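Long-range contacts in pyruvate kinase (Pyrobaculum aerophilum, PDB 3QTG), which catalyses the last step of glycolysis, the transfer of a phosphoryl group from phosphoenolpyruvate to ADP, giving pyruvate and ATP: residues T17-L23 / L41-I47; E100-L106 / D149-A155; I284-L290 / V316-T322. One frame throughout, in Å; residues are numbered along the deposited sequence.

In the fold
Contacts 1 and 3 belong to the same closed barrel of eight parallel strands. Both are buried, and their centres lie about 9 Å apart. Strands 18-22 and 318-321 are neighbours where the barrel closes, so backbone bonds run from one contact to the other. Each has an aspartate bound to a backbone N-H at the N-terminal end and a residue of the probable substrate site further along. Contact 2 lies in the mixed sheet of the B domain, with its centre about 42 Å from that of contact 1 and about 37 Å from that of contact 3. It is antiparallel and partly buried, apolar on one face and mixed on the other, with two lysines, W150 and E152 beside two valines.

Contact 1: residues T17-L23 / L41-I47; sequences TKRVATL and LVDGVRI
R19 and D43 meet where strands 18-22 and 44-48 begin to pair, side by side and parallel, as the first two strands of the TIM barrel. The salt bridge is side-on. R19 NE reaches D43 OD2 at 2.8 Å and R19 NH2 reaches D43 OD1 at 2.9 Å. Both oxygens lie near the guanidinium plane, but the nitrogens approach from above the carboxylate, and the two planes are 32° apart. D43 OD2 also accepts the backbone N of R19 through its anti lone pair, at 2.8 Å. Two donors thus fix this oxygen. The carbonyl O of L41 lies over one face of the guanidinium, and R19 NH1 goes on to S339 of helix 331-343.

Backbone bonds follow in parallel register. D43 N gives to R19 O at 2.7 Å, A21 N to G44 O, R46 N to A21 O, and L23 N to R46 O.

Apolar contacts are few. A21 CB meets V42 CG1 at 3.9 Å, and L23 CG meets V45 CB.

At the C-terminal end lies R46, a substrate-binding residue by similarity. Its CG is anti to the backbone N (chi1 -165°), and a bend at chi3 turns the guanidinium edge to T22. R46 NH1 pairs with D80. T22 OG1 is also bonded to L321 O. R46 NE and NH2 both give to T22 OG1, at 2.9 and 3.2 Å.

Contact 2: residues E100-L106 / D149-A155; sequences EVVKFKL and DWIEAVA
The F104 ring has the carbonyl O of I151 at its edge, in plane. I151 CG2 comes to F104 CD1 obliquely, at 3.7 Å, and A153 CB comes to F104 CE1 in the same manner, at 4.1 Å. F104 CG stands anti to its own carbonyl carbon (chi1 -59°), which carries the ring from beside I151 toward A153. The other flat group, the W150 indole, is on the opposite face of the sheet. K103 crosses it obliquely. K103 NZ stands 5.0 Å from the centre of the five-membered ring of W150, 18° off the normal, too long for more than a weak cation-pi contact. K103 CE packs on W150 CB, and K105 CG touches the same carbon. On this face V101 CG2 also meets V154 CG2 at 4.0 Å.

The two strands are antiparallel. V102 and A153 form one hydrogen-bonded pair, F104 and I151 the next. V102 N gives to A153 O at 2.8 Å, and F104 N gives to I151 O at 2.8 Å. Both bonds are returned. A155 N to E100 O and L106 N to D149 O bind the two ends. L106 CD2 lies against the D149 carboxylate carbon.

This mixed sheet belongs to the B domain, the lid inserted after barrel strand 76-80. Strand 115-117 borders strand 101-106, and strand 139-146 borders strand 150-155. Helix 120-125 touches L106 and I151 through F123, while V102 and A155 touch V96 of strand 94-96.

Contact 3: residues I284-L290 / V316-T322; sequences IAVATQL and VDSLWLT
Strands 284-287 and 318-321 are joined through helix 302-313 as a beta-alpha-beta unit, and A285 of the first strand lies over the indole of W320 in the second. A285 CB is 3.7 Å from the centre of the five-membered ring of W320, a CH-pi contact, and is offset toward the rim. The NE1 of W320 gives a hydrogen bond to S318 OG at 3.0 Å, which helps to fix the turn of the ring. S318 OG also bonds Y249 OH. Further along the same side of the sheet, A287 CB touches W320 CB at 3.9 Å.

D317 binds the start of the first strand. D317 OD2 accepts I284 N at 2.7 Å, met 49° out of the carboxylate plane. The same oxygen pairs with R394, so it is held by two partners. In parallel register, V286 N then gives to S318 O and W320 N gives to V286 O at 3.0 Å. T288 N to W320 O is weak.

These are the seventh and eighth strands of the TIM barrel. The eighth closes the ring against strand 18-22. V286 and L319 point to the other face of the sheet from W320. There V286 CG2 meets V316 CG1, and L319 CB packs on L290 CD1 at 3.9 Å.

The C-terminal ends of the strands carry the substrate site. T288, a substrate-binding residue by similarity, holds its OG1 between the backbone N and the carbonyl carbon (chi1 80°). That hydroxyl gives a bond to A287 O and is also bonded to G255 N. The other branch, T288 CG2, turns to T322 and lies 3.8 Å from both T322 OG1 and T322 CG2.

Contact 1: residues T17-L23 / L41-I47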
loop_
_atom_site.group_PDB
_atom_site.type_symbol
_atom_site.label_atom_id
_atom_site.label_comp_id
_atom_site.label_asym_id
_atom_site.label_seq_id
_atom_site.Cartn_x
_atom_site.Cartn_y
_atom_site.Cartn_z
ATOM N N THR A 17 8.590 -26.767 5.829
ATOM C CA THR A 17 8.038 -27.731 4.874
ATOM C C THR A 17 8.154 -29.136 5.460
ATOM O O THR A 17 9.219 -29.550 5.896
ATOM C CB THR A 17 8.772 -27.698 3.536
ATOM O OG1 THR A 17 8.898 -26.340 3.103
ATOM C CG2 THR A 17 8.001 -28.497 2.490
ATOM N N LYS A 18 7.037 -29.850 5.473
ATOM C CA LYS A 18 6.994 -31.194 6.024
ATOM C C LYS A 18 7.318 -32.271 4.981
ATOM O O LYS A 18 7.087 -32.099 3.787
ATOM C CB LYS A 18 5.645 -31.444 6.724
ATOM C CG LYS A 18 5.332 -30.426 7.838
ATOM C CD LYS A 18 6.480 -30.341 8.843
ATOM C CE LYS A 18 6.165 -29.419 9.984
ATOM N NZ LYS A 18 4.914 -29.878 10.631
ATOM N N ARG A 19 7.864 -33.381 5.464
ATOM C CA ARG A 19 8.475 -34.407 4.621
ATOM C C ARG A 19 7.685 -35.695 4.802
ATOM O O ARG A 19 7.591 -36.228 5.914
ATOM C CB ARG A 19 9.942 -34.615 5.039
ATOM C CG ARG A 19 10.817 -33.337 5.053
ATOM C CD ARG A 19 11.961 -33.398 6.096
ATOM N NE ARG A 19 11.432 -33.590 7.450
ATOM C CZ ARG A 19 12.152 -33.716 8.561
ATOM N NH1 ARG A 19 13.480 -33.683 8.534
ATOM N NH2 ARG A 19 11.529 -33.874 9.718
ATOM N N VAL A 20 7.083 -36.162 3.710
ATOM C CA VAL A 20 6.312 -37.398 3.704
ATOM C C VAL A 20 6.987 -38.444 2.796
ATOM O O VAL A 20 7.376 -38.131 1.672
ATOM C CB VAL A 20 4.832 -37.149 3.267
ATOM C CG1 VAL A 20 4.113 -38.462 2.903
ATOM C CG2 VAL A 20 4.087 -36.406 4.355
ATOM N N ALA A 21 7.145 -39.665 3.303
ATOM C CA ALA A 21 7.682 -40.785 2.503
ATOM C C ALA A 21 6.676 -41.911 2.395
ATOM O O ALA A 21 5.924 -42.157 3.331
ATOM C CB ALA A 21 8.973 -41.310 3.083
ATOM N N THR A 22 6.657 -42.573 1.237
ATOM C CA THR A 22 5.842 -43.758 1.036
ATOM C C THR A 22 6.589 -45.028 1.453
ATOM O O THR A 22 7.753 -45.224 1.114
ATOM C CB THR A 22 5.385 -43.894 -0.422
ATOM O OG1 THR A 22 4.578 -42.757 -0.769
ATOM C CG2 THR A 22 4.581 -45.192 -0.630
ATOM N N LEU A 23 5.891 -45.889 2.185
ATOM C CA LEU A 23 6.463 -47.146 2.638
ATOM C C LEU A 23 6.174 -48.242 1.628
ATOM O O LEU A 23 5.056 -48.352 1.120
ATOM C CB LEU A 23 5.885 -47.533 3.996
ATOM C CG LEU A 23 6.111 -46.591 5.177
ATOM C CD1 LEU A 23 5.443 -47.204 6.401
ATOM C CD2 LEU A 23 7.607 -46.313 5.447
ATOM N N LEU A 41 13.941 -38.735 9.539
ATOM C CA LEU A 41 14.000 -37.755 8.473
ATOM C C LEU A 41 12.641 -37.484 7.836
ATOM O O LEU A 41 12.566 -36.769 6.831
ATOM C CB LEU A 41 15.037 -38.170 7.408
ATOM C CG LEU A 41 16.501 -37.955 7.814
ATOM C CD1 LEU A 41 17.466 -38.785 6.952
ATOM C CD2 LEU A 41 16.886 -36.475 7.777
ATOM N N VAL A 42 11.583 -38.064 8.402
ATOM C CA VAL A 42 10.221 -37.848 7.890
ATOM C C VAL A 42 9.298 -37.276 8.964
ATOM O O VAL A 42 9.575 -37.385 10.169
ATOM C CB VAL A 42 9.598 -39.122 7.195
ATOM C CG1 VAL A 42 10.603 -39.764 6.271
ATOM C CG2 VAL A 42 9.077 -40.166 8.230
ATOM N N ASP A 43 8.224 -36.632 8.512
ATOM C CA ASP A 43 7.202 -36.095 9.404
ATOM C C ASP A 43 5.922 -36.895 9.288
ATOM O O ASP A 43 5.006 -36.742 10.097
ATOM C CB ASP A 43 6.941 -34.612 9.106
ATOM C CG ASP A 43 8.207 -33.770 9.190
ATOM O OD1 ASP A 43 8.741 -33.555 10.301
ATOM O OD2 ASP A 43 8.691 -33.322 8.143
ATOM N N GLY A 44 5.860 -37.733 8.257
ATOM C CA GLY A 44 4.697 -38.562 7.994
ATOM C C GLY A 44 5.003 -39.648 6.995
ATOM O O GLY A 44 6.006 -39.589 6.291
ATOM N N VAL A 45 4.135 -40.647 6.932
ATOM C CA VAL A 45 4.341 -41.785 6.044
ATOM C C VAL A 45 3.070 -42.012 5.268
ATOM O O VAL A 45 1.974 -41.765 5.784
ATOM C CB VAL A 45 4.768 -43.127 6.786
ATOM C CG1 VAL A 45 6.052 -42.939 7.601
ATOM C CG2 VAL A 45 3.645 -43.667 7.651
ATOM N N ARG A 46 3.226 -42.463 4.029
ATOM C CA ARG A 46 2.111 -42.807 3.173
ATOM C C ARG A 46 2.097 -44.335 2.934
ATOM O O ARG A 46 3.146 -44.967 2.813
ATOM C CB ARG A 46 2.184 -42.034 1.839
ATOM C CG ARG A 46 0.859 -42.061 1.037
ATOM C CD ARG A 46 0.900 -41.393 -0.356
ATOM N NE ARG A 46 1.778 -42.110 -1.245
ATOM C CZ ARG A 46 1.444 -42.776 -2.350
ATOM N NH1 ARG A 46 0.206 -42.851 -2.826
ATOM N NH2 ARG A 46 2.408 -43.367 -3.007
ATOM N N ILE A 47 0.906 -44.916 2.889
ATOM C CA ILE A 47 0.753 -46.317 2.510
ATOM C C ILE A 47 -0.270 -46.359 1.391
ATOM O O ILE A 47 -1.382 -45.837 1.535
ATOM C CB ILE A 47 0.369 -47.231 3.729
ATOM C CG1 ILE A 47 1.515 -47.257 4.760
ATOM C CG2 ILE A 47 0.044 -48.654 3.270
ATOM C CD1 ILE A 47 1.079 -47.570 6.179
#

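Contact 2: residues E100-L106 / D149-A155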
loop_
_atom_site.group_PDB
_atom_site.type_symbol
_atom_site.label_atom_id
_atom_site.label_comp_id
_atom_site.label_asym_id
_atom_site.label_seq_id
_atom_site.Cartn_x
_atom_site.Cartn_y
_atom_site.Cartn_z
ATOM N N GLU A 100 -1.217 -49.833 -36.870
ATOM C CA GLU A 100 -2.397 -50.734 -36.831
ATOM C C GLU A 100 -3.673 -50.036 -36.320
ATOM O O GLU A 100 -3.643 -49.309 -35.329
ATOM C CB GLU A 100 -2.107 -51.953 -35.942
ATOM C CG GLU A 100 -3.180 -53.066 -35.975
ATOM C CD GLU A 100 -2.788 -54.324 -35.192
ATOM O OE1 GLU A 100 -1.589 -54.517 -34.903
ATOM O OE2 GLU A 100 -3.692 -55.143 -34.872
ATOM N N VAL A 101 -4.790 -50.248 -37.013
ATOM C CA VAL A 101 -6.091 -49.793 -36.531
ATOM C C VAL A 101 -6.629 -50.839 -35.533
ATOM O O VAL A 101 -6.895 -51.987 -35.886
ATOM C CB VAL A 101 -7.074 -49.514 -37.701
ATOM C CG1 VAL A 101 -8.374 -48.911 -37.184
ATOM C CG2 VAL A 101 -6.420 -48.571 -38.741
ATOM N N VAL A 102 -6.729 -50.426 -34.278
ATOM C CA VAL A 102 -7.103 -51.289 -33.173
ATOM C C VAL A 102 -8.559 -51.015 -32.781
ATOM O O VAL A 102 -8.988 -49.864 -32.703
ATOM C CB VAL A 102 -6.143 -51.056 -31.946
ATOM C CG1 VAL A 102 -6.477 -52.010 -30.817
ATOM C CG2 VAL A 102 -4.670 -51.250 -32.360
ATOM N N LYS A 103 -9.307 -52.074 -32.525
ATOM C CA LYS A 103 -10.715 -51.956 -32.135
ATOM C C LYS A 103 -10.948 -52.234 -30.646
ATOM O O LYS A 103 -10.439 -53.217 -30.098
ATOM C CB LYS A 103 -11.586 -52.876 -33.004
ATOM C CG LYS A 103 -13.083 -52.721 -32.753
ATOM C CD LYS A 103 -13.870 -52.731 -34.054
ATOM C CE LYS A 103 -15.355 -52.935 -33.813
ATOM N NZ LYS A 103 -16.029 -53.569 -34.996
ATOM N N PHE A 104 -11.698 -51.344 -30.002
ATOM C CA PHE A 104 -12.143 -51.519 -28.617
ATOM C C PHE A 104 -13.646 -51.730 -28.607
ATOM O O PHE A 104 -14.371 -51.010 -29.291
ATOM C CB PHE A 104 -11.814 -50.287 -27.755
ATOM C CG PHE A 104 -10.342 -49.942 -27.696
ATOM C CD1 PHE A 104 -9.687 -49.430 -28.810
ATOM C CD2 PHE A 104 -9.631 -50.115 -26.510
ATOM C CE1 PHE A 104 -8.330 -49.098 -28.755
ATOM C CE2 PHE A 104 -8.294 -49.807 -26.416
ATOM C CZ PHE A 104 -7.616 -49.280 -27.548
ATOM N N LYS A 105 -14.110 -52.715 -27.842
ATOM C CA LYS A 105 -15.544 -52.974 -27.715
ATOM C C LYS A 105 -15.896 -53.064 -26.265
ATOM O O LYS A 105 -15.102 -53.552 -25.445
ATOM C CB LYS A 105 -15.980 -54.273 -28.436
ATOM C CG LYS A 105 -15.780 -54.224 -29.951
ATOM C CD LYS A 105 -16.153 -55.521 -30.679
ATOM C CE LYS A 105 -15.314 -55.657 -31.978
ATOM N NZ LYS A 105 -15.618 -56.869 -32.905
ATOM N N LEU A 106 -17.103 -52.612 -25.954
ATOM C CA LEU A 106 -17.682 -52.803 -24.643
ATOM C C LEU A 106 -17.934 -54.291 -24.356
ATOM O O LEU A 106 -18.861 -54.895 -24.900
ATOM C CB LEU A 106 -18.966 -51.981 -24.512
ATOM C CG LEU A 106 -19.719 -51.967 -23.180
ATOM C CD1 LEU A 106 -18.882 -51.414 -22.085
ATOM C CD2 LEU A 106 -21.017 -51.153 -23.327
ATOM N N ASP A 149 -21.107 -49.047 -29.103
ATOM C CA ASP A 149 -20.283 -49.452 -27.963
ATOM C C ASP A 149 -18.913 -49.918 -28.478
ATOM O O ASP A 149 -18.430 -50.992 -28.137
ATOM C CB ASP A 149 -21.013 -50.557 -27.185
ATOM C CG ASP A 149 -22.252 -50.046 -26.460
ATOM O OD1 ASP A 149 -22.187 -48.962 -25.811
ATOM O OD2 ASP A 149 -23.296 -50.735 -26.516
ATOM N N TRP A 150 -18.308 -49.099 -29.336
ATOM C CA TRP A 150 -17.013 -49.443 -29.921
ATOM C C TRP A 150 -16.209 -48.216 -30.377
ATOM O O TRP A 150 -16.751 -47.138 -30.585
ATOM C CB TRP A 150 -17.162 -50.466 -31.055
ATOM C CG TRP A 150 -17.894 -49.954 -32.241
ATOM C CD1 TRP A 150 -19.227 -50.117 -32.522
ATOM C CD2 TRP A 150 -17.343 -49.198 -33.334
ATOM N NE1 TRP A 150 -19.539 -49.509 -33.723
ATOM C CE2 TRP A 150 -18.407 -48.931 -34.237
ATOM C CE3 TRP A 150 -16.056 -48.722 -33.638
ATOM C CZ2 TRP A 150 -18.223 -48.208 -35.419
ATOM C CZ3 TRP A 150 -15.872 -48.004 -34.801
ATOM C CH2 TRP A 150 -16.952 -47.757 -35.691
ATOM N N ILE A 151 -14.911 -48.438 -30.552
ATOM C CA ILE A 151 -13.948 -47.424 -30.910
ATOM C C ILE A 151 -12.885 -48.060 -31.802
ATOM O O ILE A 151 -12.498 -49.200 -31.597
ATOM C CB ILE A 151 -13.332 -46.827 -29.593
ATOM C CG1 ILE A 151 -14.111 -45.589 -29.167
ATOM C CG2 ILE A 151 -11.836 -46.536 -29.697
ATOM C CD1 ILE A 151 -14.477 -45.635 -27.679
ATOM N N GLU A 152 -12.430 -47.320 -32.806
ATOM C CA GLU A 152 -11.213 -47.654 -33.509
ATOM C C GLU A 152 -10.153 -46.585 -33.234
ATOM O O GLU A 152 -10.466 -45.393 -33.173
ATOM C CB GLU A 152 -11.489 -47.784 -35.017
ATOM C CG GLU A 152 -12.376 -49.015 -35.373
ATOM C CD GLU A 152 -12.840 -49.011 -36.827
ATOM O OE1 GLU A 152 -12.860 -47.926 -37.467
ATOM O OE2 GLU A 152 -13.180 -50.103 -37.337
ATOM N N ALA A 153 -8.902 -47.015 -33.093
ATOM C CA ALA A 153 -7.793 -46.113 -32.816
ATOM C C ALA A 153 -6.492 -46.608 -33.453
ATOM O O ALA A 153 -6.262 -47.804 -33.556
ATOM C CB ALA A 153 -7.639 -45.924 -31.313
ATOM N N VAL A 154 -5.644 -45.694 -33.897
ATOM C CA VAL A 154 -4.401 -46.073 -34.563
ATOM C C VAL A 154 -3.275 -46.018 -33.552
ATOM O O VAL A 154 -3.072 -44.980 -32.901
ATOM C CB VAL A 154 -4.073 -45.124 -35.770
ATOM C CG1 VAL A 154 -2.654 -45.368 -36.315
ATOM C CG2 VAL A 154 -5.096 -45.293 -36.881
ATOM N N ALA A 155 -2.541 -47.121 -33.433
ATOM C CA ALA A 155 -1.414 -47.210 -32.538
ATOM C C ALA A 155 -0.249 -46.359 -33.074
ATOM O O ALA A 155 0.120 -46.450 -34.250
ATOM C CB ALA A 155 -0.998 -48.639 -32.377
#

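Contact 3: residues I284-L290 / V316-T322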
loop_
_atom_site.group_PDB
_atom_site.type_symbol
_atom_site.label_atom_id
_atom_site.label_comp_id
_atom_site.label_asym_id
_atom_site.label_seq_id
_atom_site.Cartn_x
_atom_site.Cartn_y
_atom_site.Cartn_z
ATOM N N ILE A 284 -1.656 -27.920 1.741
ATOM C CA ILE A 284 -1.368 -28.302 0.357
ATOM C C ILE A 284 -0.081 -29.155 0.287
ATOM O O ILE A 284 0.942 -28.827 0.893
ATOM C CB ILE A 284 -1.292 -27.045 -0.581
ATOM C CG1 ILE A 284 -0.748 -27.376 -1.980
ATOM C CG2 ILE A 284 -0.515 -25.877 0.074
ATOM C CD1 ILE A 284 -1.798 -27.908 -2.960
ATOM N N ALA A 285 -0.156 -30.258 -0.445
ATOM C CA ALA A 285 1.006 -31.100 -0.706
ATOM C C ALA A 285 1.314 -31.179 -2.197
ATOM O O ALA A 285 0.440 -30.996 -3.046
ATOM C CB ALA A 285 0.773 -32.518 -0.137
ATOM N N VAL A 286 2.583 -31.405 -2.506
ATOM C CA VAL A 286 2.979 -31.805 -3.850
ATOM C C VAL A 286 3.587 -33.211 -3.749
ATOM O O VAL A 286 4.476 -33.451 -2.932
ATOM C CB VAL A 286 3.919 -30.784 -4.529
ATOM C CG1 VAL A 286 4.418 -31.314 -5.865
ATOM C CG2 VAL A 286 3.183 -29.428 -4.766
ATOM N N ALA A 287 3.058 -34.127 -4.558
ATOM C CA ALA A 287 3.394 -35.555 -4.531
ATOM C C ALA A 287 3.915 -36.047 -5.886
ATOM O O ALA A 287 3.430 -35.603 -6.930
ATOM C CB ALA A 287 2.143 -36.372 -4.143
ATOM N N THR A 288 4.862 -36.995 -5.838
ATOM C CA THR A 288 5.379 -37.774 -6.987
ATOM C C THR A 288 6.336 -36.955 -7.844
ATOM O O THR A 288 6.158 -35.733 -7.982
ATOM C CB THR A 288 4.257 -38.377 -7.897
ATOM O OG1 THR A 288 3.750 -37.370 -8.777
ATOM C CG2 THR A 288 3.116 -38.956 -7.099
ATOM N N GLN A 289 7.349 -37.615 -8.417
ATOM C CA GLN A 289 8.258 -36.966 -9.362
ATOM C C GLN A 289 9.014 -35.801 -8.721
ATOM O O GLN A 289 9.146 -34.715 -9.325
ATOM C CB GLN A 289 7.483 -36.427 -10.579
ATOM C CG GLN A 289 6.619 -37.438 -11.315
ATOM C CD GLN A 289 7.373 -38.165 -12.383
ATOM O OE1 GLN A 289 8.350 -37.643 -12.949
ATOM N NE2 GLN A 289 6.933 -39.386 -12.685
ATOM N N LEU A 290 9.480 -36.004 -7.495
ATOM C CA LEU A 290 10.301 -34.992 -6.850
ATOM C C LEU A 290 11.781 -35.348 -6.950
ATOM O O LEU A 290 12.600 -34.510 -7.328
ATOM C CB LEU A 290 9.850 -34.764 -5.398
ATOM C CG LEU A 290 8.464 -34.124 -5.241
ATOM C CD1 LEU A 290 7.928 -34.369 -3.861
ATOM C CD2 LEU A 290 8.432 -32.617 -5.607
ATOM N N VAL A 316 4.228 -24.608 0.123
ATOM C CA VAL A 316 3.431 -25.822 0.370
ATOM C C VAL A 316 3.678 -26.347 1.788
ATOM O O VAL A 316 4.779 -26.156 2.334
ATOM C CB VAL A 316 3.739 -26.951 -0.680
ATOM C CG1 VAL A 316 3.395 -26.473 -2.087
ATOM C CG2 VAL A 316 5.218 -27.404 -0.603
ATOM N N ASP A 317 2.674 -27.007 2.376
ATOM C CA ASP A 317 2.815 -27.603 3.710
ATOM C C ASP A 317 3.756 -28.802 3.709
ATOM O O ASP A 317 4.485 -29.012 4.678
ATOM C CB ASP A 317 1.480 -28.119 4.267
ATOM C CG ASP A 317 0.457 -27.036 4.492
ATOM O OD1 ASP A 317 0.162 -26.715 5.673
ATOM O OD2 ASP A 317 -0.084 -26.540 3.491
ATOM N N SER A 318 3.676 -29.628 2.667
ATOM C CA SER A 318 4.464 -30.877 2.590
ATOM C C SER A 318 4.845 -31.326 1.169
ATOM O O SER A 318 4.222 -30.902 0.169
ATOM C CB SER A 318 3.776 -32.022 3.354
ATOM O OG SER A 318 2.442 -32.213 2.926
ATOM N N LEU A 319 5.879 -32.175 1.106
ATOM C CA LEU A 319 6.329 -32.844 -0.119
ATOM C C LEU A 319 6.339 -34.348 0.132
ATOM O O LEU A 319 6.836 -34.814 1.162
ATOM C CB LEU A 319 7.721 -32.362 -0.575
ATOM C CG LEU A 319 7.937 -30.849 -0.849
ATOM C CD1 LEU A 319 9.410 -30.515 -0.981
ATOM C CD2 LEU A 319 7.203 -30.350 -2.088
ATOM N N TRP A 320 5.760 -35.102 -0.799
ATOM C CA TRP A 320 5.560 -36.531 -0.607
ATOM C C TRP A 320 6.416 -37.296 -1.607
ATOM O O TRP A 320 6.222 -37.180 -2.807
ATOM C CB TRP A 320 4.087 -36.882 -0.845
ATOM C CG TRP A 320 3.090 -36.267 0.110
ATOM C CD1 TRP A 320 3.300 -35.245 1.003
ATOM C CD2 TRP A 320 1.717 -36.647 0.255
ATOM N NE1 TRP A 320 2.144 -34.980 1.697
ATOM C CE2 TRP A 320 1.160 -35.833 1.263
ATOM C CE3 TRP A 320 0.909 -37.622 -0.353
ATOM C CZ2 TRP A 320 -0.185 -35.947 1.667
ATOM C CZ3 TRP A 320 -0.425 -37.724 0.044
ATOM C CH2 TRP A 320 -0.959 -36.887 1.039
ATOM N N LEU A 321 7.364 -38.071 -1.110
ATOM C CA LEU A 321 8.090 -39.024 -1.947
ATOM C C LEU A 321 7.265 -40.285 -2.127
ATOM O O LEU A 321 6.638 -40.768 -1.177
ATOM C CB LEU A 321 9.437 -39.368 -1.308
ATOM C CG LEU A 321 10.396 -38.210 -0.992
ATOM C CD1 LEU A 321 11.733 -38.716 -0.443
ATOM C CD2 LEU A 321 10.610 -37.325 -2.215
ATOM N N THR A 322 7.263 -40.825 -3.347
ATOM C CA THR A 322 6.513 -42.042 -3.622
ATOM C C THR A 322 7.446 -43.208 -3.969
ATOM O O THR A 322 7.962 -43.852 -3.056
ATOM C CB THR A 322 5.362 -41.804 -4.633
ATOM O OG1 THR A 322 5.872 -41.154 -5.801
ATOM C CG2 THR A 322 4.306 -40.894 -4.000
#